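Local coordinates for IMC sub-compartment protein ISP3 (Toxoplasma gondii, PDB 4CHJ) that probably helps organise a sub-compartment of the parasite's inner membrane complex during cell division, through a domain with a pleckstrin homology fold, at residues A[36-41]-A[131-136]; A[71-76]-A[124-129]. All coordinates share one frame; numbering follows the deposited sequence.

From the N terminus, the chain enters helix 32-44, which carries the first half of contact 1, then runs through strands 46-51 and 57-65 to strand 70-75, where contact 2 begins. That contact closes its loop of 47 residues at strand 123-127, and a short turn later helix 131-149 returns to helix 32-44 and closes the wider loop of contact 1. The smaller loop therefore lies wholly within the larger. Contact 1 joins the two helices; contact 2 joins two strands facing each other across the core. Their centres are 14 Å apart, and F128 of segment 124-129 packs against W38, D133 and A134 to bridge them.

Contact 1. Residues A[36-41]-A[131-136]; sequences DNWMNR and ITDAQC
W38 and R41 of helix 32-44 meet D133 and C136 of helix 131-149 through one apolar and one charged contact. CB of C136 lies over one face of the W38 indole, 3.5 Å from the centroid of the five-membered ring and 3.3 Å from CG, a CH-pi contact. SG of C136 stands more obliquely to the ring, 4.6 Å from the same centroid, and also touches W38 CB. D133 borders the indole: its OD1 lies 3.3 Å from W38 CD1, with the carboxylate steeply inclined to the ring.

The same carboxylate receives R41 end-on. NH2 of R41 bonds D133 OD1 at 2.7 Å on the syn lone pair, while NH1 reaches OD2 at 3.2 Å, also from the syn side but tilted out of the carboxylate plane. A weak third bond joins NH2 to OD2. Both main bonds run close to the guanidinium plane, which is 27° from that of the carboxylate, and the two-nitrogen grip limits the rotation of both groups. The bend of the R41 chain at chi3 (-78°) turns the guanidinium toward D133.

Farther out, D46 gives R41 NH1 a second salt bridge, so two acids share the guanidinium and probably favour its charged form. D130 OD1 accepts a hydrogen bond from D133 N in the first turn of helix 131-149. Y42 meets the W38 ring, and C136 also touches F35. The axes of segments 36-41 and 131-136 cross at -80° with a closest approach of 9.7 Å, so helix 32-44, leading into strand 46-51, lies across the start of the helix that follows strand 123-127.

Contact 2. Residues A[71-76]-A[124-129]; sequences MNLTFN and IAFSFK
A chi1 of -70° sets the F126 ring anti to its carbonyl carbon and sends it from strand 123-127 into the core, toward L73 and M71 of strand 70-75. M71 has CG between its backbone N and carbonyl carbon (chi1 77°), and an extended chain beyond carries CE as far as the ring. The closer touch is made by L73: its CD2 lies 3.6 Å from F126 CZ, with CG behind it at 4.0 Å. L73 and F126 point at each other from the two strands, and the methyl approaches the ring obliquely. M71 CE reaches F126 CE2 at 4.2 Å, and the M71 chain runs alongside F126, heading the other way. No hydrogen bond joins the segments, whose nearest CA atoms, those of L73 and F126, are 10.6 Å apart; apolar side chains alone span the gap.

F115 meets the F126 ring edge-to-face, F137 of helix 131-149 packs against it, and M48 touches both L73 and F126. Strands 57-65 and 46-51 separate the two strands in the strongly bent antiparallel sheet, so the contact forms part of the core enclosed where the sheet curves round, as in the beta-sandwich core of a pleckstrin homology domain.

Contact 1. Residues A[36-41]-A[131-136]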
loop_
_atom_site.group_PDB
_atom_site.type_symbol
_atom_site.label_atom_id
_atom_site.label_comp_id
_atom_site.label_asym_id
_atom_site.label_seq_id
_atom_site.Cartn_x
_atom_site.Cartn_y
_atom_site.Cartn_z
ATOM N N ASP A 36 -8.930 10.661 5.857
ATOM C CA ASP A 36 -10.343 10.295 6.021
ATOM C C ASP A 36 -11.031 10.147 4.671
ATOM O O ASP A 36 -11.852 9.233 4.468
ATOM C CB ASP A 36 -11.081 11.366 6.839
ATOM C CG ASP A 36 -10.752 11.316 8.310
ATOM O OD1 ASP A 36 -10.170 10.312 8.773
ATOM O OD2 ASP A 36 -11.091 12.294 9.009
ATOM N N ASN A 37 -10.731 11.080 3.764
ATOM C CA ASN A 37 -11.164 10.964 2.363
ATOM C C ASN A 37 -10.595 9.696 1.661
ATOM O O ASN A 37 -11.342 8.866 1.145
ATOM C CB ASN A 37 -10.748 12.206 1.580
ATOM C CG ASN A 37 -11.187 12.143 0.124
ATOM O OD1 ASN A 37 -12.381 12.037 -0.170
ATOM N ND2 ASN A 37 -10.221 12.180 -0.796
ATOM N N TRP A 38 -9.272 9.569 1.646
ATOM C CA TRP A 38 -8.645 8.354 1.193
ATOM C C TRP A 38 -9.414 7.132 1.743
ATOM O O TRP A 38 -9.930 6.300 0.972
ATOM C CB TRP A 38 -7.168 8.330 1.608
ATOM C CG TRP A 38 -6.436 7.192 1.011
ATOM C CD1 TRP A 38 -5.902 7.127 -0.242
ATOM C CD2 TRP A 38 -6.247 5.924 1.595
ATOM N NE1 TRP A 38 -5.373 5.894 -0.465
ATOM C CE2 TRP A 38 -5.578 5.127 0.649
ATOM C CE3 TRP A 38 -6.559 5.379 2.841
ATOM C CZ2 TRP A 38 -5.202 3.815 0.917
ATOM C CZ3 TRP A 38 -6.200 4.081 3.101
ATOM C CH2 TRP A 38 -5.527 3.306 2.140
ATOM N N MET A 39 -9.581 7.070 3.054
ATOM C CA MET A 39 -10.159 5.888 3.678
ATOM C C MET A 39 -11.572 5.596 3.185
ATOM O O MET A 39 -11.939 4.443 2.997
ATOM C CB MET A 39 -10.160 6.037 5.195
ATOM C CG MET A 39 -10.530 4.766 5.934
ATOM S SD MET A 39 -9.237 3.517 5.844
ATOM C CE MET A 39 -10.145 2.077 6.389
ATOM N N ASN A 40 -12.363 6.640 2.987
ATOM C CA ASN A 40 -13.743 6.487 2.519
ATOM C C ASN A 40 -13.822 5.952 1.119
ATOM O O ASN A 40 -14.581 5.028 0.850
ATOM C CB ASN A 40 -14.484 7.825 2.572
ATOM C CG ASN A 40 -15.077 8.097 3.939
ATOM O OD1 ASN A 40 -15.674 7.201 4.565
ATOM N ND2 ASN A 40 -14.887 9.320 4.437
ATOM N N ARG A 41 -13.057 6.564 0.220
ATOM C CA ARG A 41 -12.918 6.070 -1.154
ATOM C C ARG A 41 -12.569 4.594 -1.297
ATOM O O ARG A 41 -13.216 3.862 -2.068
ATOM C CB ARG A 41 -11.889 6.891 -1.891
ATOM C CG ARG A 41 -12.456 8.211 -2.313
ATOM C CD ARG A 41 -11.593 8.879 -3.336
ATOM N NE ARG A 41 -10.435 9.499 -2.710
ATOM C CZ ARG A 41 -9.176 9.238 -3.036
ATOM N NH1 ARG A 41 -8.888 8.349 -3.984
ATOM N NH2 ARG A 41 -8.201 9.901 -2.433
ATOM N N ILE A 131 0.501 11.594 -4.636
ATOM C CA ILE A 131 1.430 11.383 -3.531
ATOM C C ILE A 131 0.677 11.231 -2.233
ATOM O O ILE A 131 1.008 10.396 -1.384
ATOM C CB ILE A 131 2.393 12.569 -3.386
ATOM C CG1 ILE A 131 3.142 12.791 -4.699
ATOM C CG2 ILE A 131 3.378 12.303 -2.259
ATOM C CD1 ILE A 131 4.349 13.714 -4.607
ATOM N N THR A 132 -0.320 12.085 -2.088
ATOM C CA THR A 132 -1.161 12.135 -0.930
ATOM C C THR A 132 -1.798 10.791 -0.646
ATOM O O THR A 132 -1.779 10.302 0.494
ATOM C CB THR A 132 -2.271 13.173 -1.179
ATOM O OG1 THR A 132 -1.692 14.486 -1.138
ATOM C CG2 THR A 132 -3.430 13.036 -0.153
ATOM N N ASP A 133 -2.429 10.235 -1.668
ATOM C CA ASP A 133 -3.007 8.899 -1.597
ATOM C C ASP A 133 -1.987 7.836 -1.198
ATOM O O ASP A 133 -2.281 6.946 -0.396
ATOM C CB ASP A 133 -3.640 8.540 -2.933
ATOM C CG ASP A 133 -5.039 9.103 -3.075
ATOM O OD1 ASP A 133 -5.493 9.809 -2.139
ATOM O OD2 ASP A 133 -5.709 8.799 -4.079
ATOM N N ALA A 134 -0.775 7.960 -1.726
ATOM C CA ALA A 134 0.272 6.980 -1.460
ATOM C C ALA A 134 0.643 7.083 -0.001
ATOM O O ALA A 134 0.762 6.087 0.693
ATOM C CB ALA A 134 1.481 7.252 -2.335
ATOM N N GLN A 135 0.753 8.314 0.474
ATOM C CA GLN A 135 1.132 8.564 1.851
ATOM C C GLN A 135 0.032 8.164 2.831
ATOM O O GLN A 135 0.330 7.728 3.941
ATOM C CB GLN A 135 1.529 10.024 2.024
ATOM C CG GLN A 135 2.688 10.410 1.118
ATOM C CD GLN A 135 3.346 11.714 1.506
ATOM O OE1 GLN A 135 2.731 12.580 2.127
ATOM N NE2 GLN A 135 4.596 11.880 1.094
ATOM N N CYS A 136 -1.219 8.205 2.388
ATOM C CA CYS A 136 -2.327 7.642 3.167
ATOM C C CYS A 136 -2.269 6.132 3.263
ATOM O O CYS A 136 -2.601 5.548 4.303
ATOM C CB CYS A 136 -3.673 8.042 2.563
ATOM S SG CYS A 136 -4.038 9.797 2.756
#

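Contact 2. Residues A[71-76]-A[124-129]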
loop_
_atom_site.group_PDB
_atom_site.type_symbol
_atom_site.label_atom_id
_atom_site.label_comp_id
_atom_site.label_asym_id
_atom_site.label_seq_id
_atom_site.Cartn_x
_atom_site.Cartn_y
_atom_site.Cartn_z
ATOM N N MET A 71 -8.181 -6.724 2.519
ATOM C CA MET A 71 -8.295 -5.781 1.430
ATOM C C MET A 71 -8.241 -6.565 0.147
ATOM O O MET A 71 -7.415 -7.445 -0.014
ATOM C CB MET A 71 -7.246 -4.678 1.500
ATOM C CG MET A 71 -5.851 -5.048 1.064
ATOM S SD MET A 71 -4.763 -3.646 1.344
ATOM C CE MET A 71 -3.162 -4.411 1.187
ATOM N N ASN A 72 -9.155 -6.261 -0.756
ATOM C CA ASN A 72 -9.328 -7.069 -1.939
ATOM C C ASN A 72 -8.897 -6.357 -3.182
ATOM O O ASN A 72 -9.312 -5.241 -3.440
ATOM C CB ASN A 72 -10.786 -7.466 -2.087
ATOM C CG ASN A 72 -11.069 -8.827 -1.520
ATOM O OD1 ASN A 72 -10.930 -9.052 -0.322
ATOM N ND2 ASN A 72 -11.464 -9.752 -2.382
ATOM N N LEU A 73 -8.076 -7.028 -3.970
ATOM C CA LEU A 73 -7.682 -6.500 -5.248
ATOM C C LEU A 73 -8.603 -7.127 -6.258
ATOM O O LEU A 73 -8.730 -8.344 -6.322
ATOM C CB LEU A 73 -6.247 -6.893 -5.569
ATOM C CG LEU A 73 -5.182 -5.899 -5.138
ATOM C CD1 LEU A 73 -5.446 -4.552 -5.783
ATOM C CD2 LEU A 73 -5.198 -5.778 -3.626
ATOM N N THR A 74 -9.258 -6.293 -7.045
ATOM C CA THR A 74 -10.081 -6.800 -8.121
ATOM C C THR A 74 -9.482 -6.410 -9.440
ATOM O O THR A 74 -9.235 -5.230 -9.698
ATOM C CB THR A 74 -11.516 -6.277 -8.040
ATOM O OG1 THR A 74 -12.113 -6.743 -6.823
ATOM C CG2 THR A 74 -12.330 -6.778 -9.231
ATOM N N PHE A 75 -9.144 -7.433 -10.218
ATOM C CA PHE A 75 -8.706 -7.290 -11.593
ATOM C C PHE A 75 -9.433 -8.321 -12.460
ATOM O O PHE A 75 -9.345 -9.518 -12.214
ATOM C CB PHE A 75 -7.193 -7.487 -11.653
ATOM C CG PHE A 75 -6.676 -7.836 -13.009
ATOM C CD1 PHE A 75 -7.074 -7.120 -14.118
ATOM C CD2 PHE A 75 -5.795 -8.886 -13.175
ATOM C CE1 PHE A 75 -6.599 -7.442 -15.371
ATOM C CE2 PHE A 75 -5.318 -9.216 -14.425
ATOM C CZ PHE A 75 -5.720 -8.494 -15.526
ATOM N N ASN A 76 -10.151 -7.861 -13.473
ATOM C CA ASN A 76 -10.823 -8.772 -14.391
ATOM C C ASN A 76 -11.702 -9.773 -13.664
ATOM O O ASN A 76 -11.742 -10.945 -14.018
ATOM C CB ASN A 76 -9.834 -9.508 -15.286
ATOM C CG ASN A 76 -10.526 -10.300 -16.379
ATOM O OD1 ASN A 76 -11.752 -10.288 -16.485
ATOM N ND2 ASN A 76 -9.745 -10.989 -17.200
ATOM N N ILE A 124 5.109 -6.451 -2.489
ATOM C CA ILE A 124 4.136 -6.027 -3.474
ATOM C C ILE A 124 4.241 -4.542 -3.573
ATOM O O ILE A 124 4.520 -3.877 -2.581
ATOM C CB ILE A 124 2.717 -6.383 -3.030
ATOM C CG1 ILE A 124 2.680 -7.861 -2.571
ATOM C CG2 ILE A 124 1.729 -6.106 -4.161
ATOM C CD1 ILE A 124 1.353 -8.310 -2.000
ATOM N N ALA A 125 4.041 -4.011 -4.763
ATOM C CA ALA A 125 4.072 -2.587 -4.942
ATOM C C ALA A 125 2.759 -2.136 -5.524
ATOM O O ALA A 125 2.311 -2.680 -6.561
ATOM C CB ALA A 125 5.224 -2.181 -5.846
ATOM N N PHE A 126 2.127 -1.176 -4.822
ATOM C CA PHE A 126 0.976 -0.415 -5.330
ATOM C C PHE A 126 1.436 0.992 -5.724
ATOM O O PHE A 126 2.226 1.605 -5.031
ATOM C CB PHE A 126 -0.095 -0.284 -4.235
ATOM C CG PHE A 126 -0.802 -1.576 -3.905
ATOM C CD1 PHE A 126 -0.574 -2.737 -4.641
ATOM C CD2 PHE A 126 -1.715 -1.623 -2.870
ATOM C CE1 PHE A 126 -1.241 -3.911 -4.341
ATOM C CE2 PHE A 126 -2.395 -2.788 -2.575
ATOM C CZ PHE A 126 -2.159 -3.935 -3.319
ATOM N N SER A 127 0.922 1.477 -6.842
ATOM C CA SER A 127 1.122 2.836 -7.279
ATOM C C SER A 127 -0.219 3.587 -7.243
ATOM O O SER A 127 -1.240 3.097 -7.748
ATOM C CB SER A 127 1.680 2.857 -8.695
ATOM O OG SER A 127 1.928 4.191 -9.107
ATOM N N PHE A 128 -0.224 4.742 -6.585
ATOM C CA PHE A 128 -1.475 5.483 -6.352
ATOM C C PHE A 128 -1.511 6.714 -7.207
ATOM O O PHE A 128 -0.481 7.121 -7.775
ATOM C CB PHE A 128 -1.631 5.861 -4.874
ATOM C CG PHE A 128 -1.931 4.690 -3.994
ATOM C CD1 PHE A 128 -0.895 3.913 -3.486
ATOM C CD2 PHE A 128 -3.244 4.268 -3.813
ATOM C CE1 PHE A 128 -1.169 2.791 -2.750
ATOM C CE2 PHE A 128 -3.520 3.147 -3.070
ATOM C CZ PHE A 128 -2.481 2.395 -2.556
ATOM N N LYS A 129 -2.704 7.308 -7.315
ATOM C CA LYS A 129 -2.973 8.277 -8.368
ATOM C C LYS A 129 -2.227 9.589 -8.069
ATOM O O LYS A 129 -1.887 10.331 -8.981
ATOM C CB LYS A 129 -4.480 8.493 -8.529
ATOM C CG LYS A 129 -4.845 9.440 -9.660
ATOM C CD LYS A 129 -6.356 9.610 -9.842
ATOM C CE LYS A 129 -6.671 10.586 -10.970
ATOM N NZ LYS A 129 -8.148 10.756 -11.153
#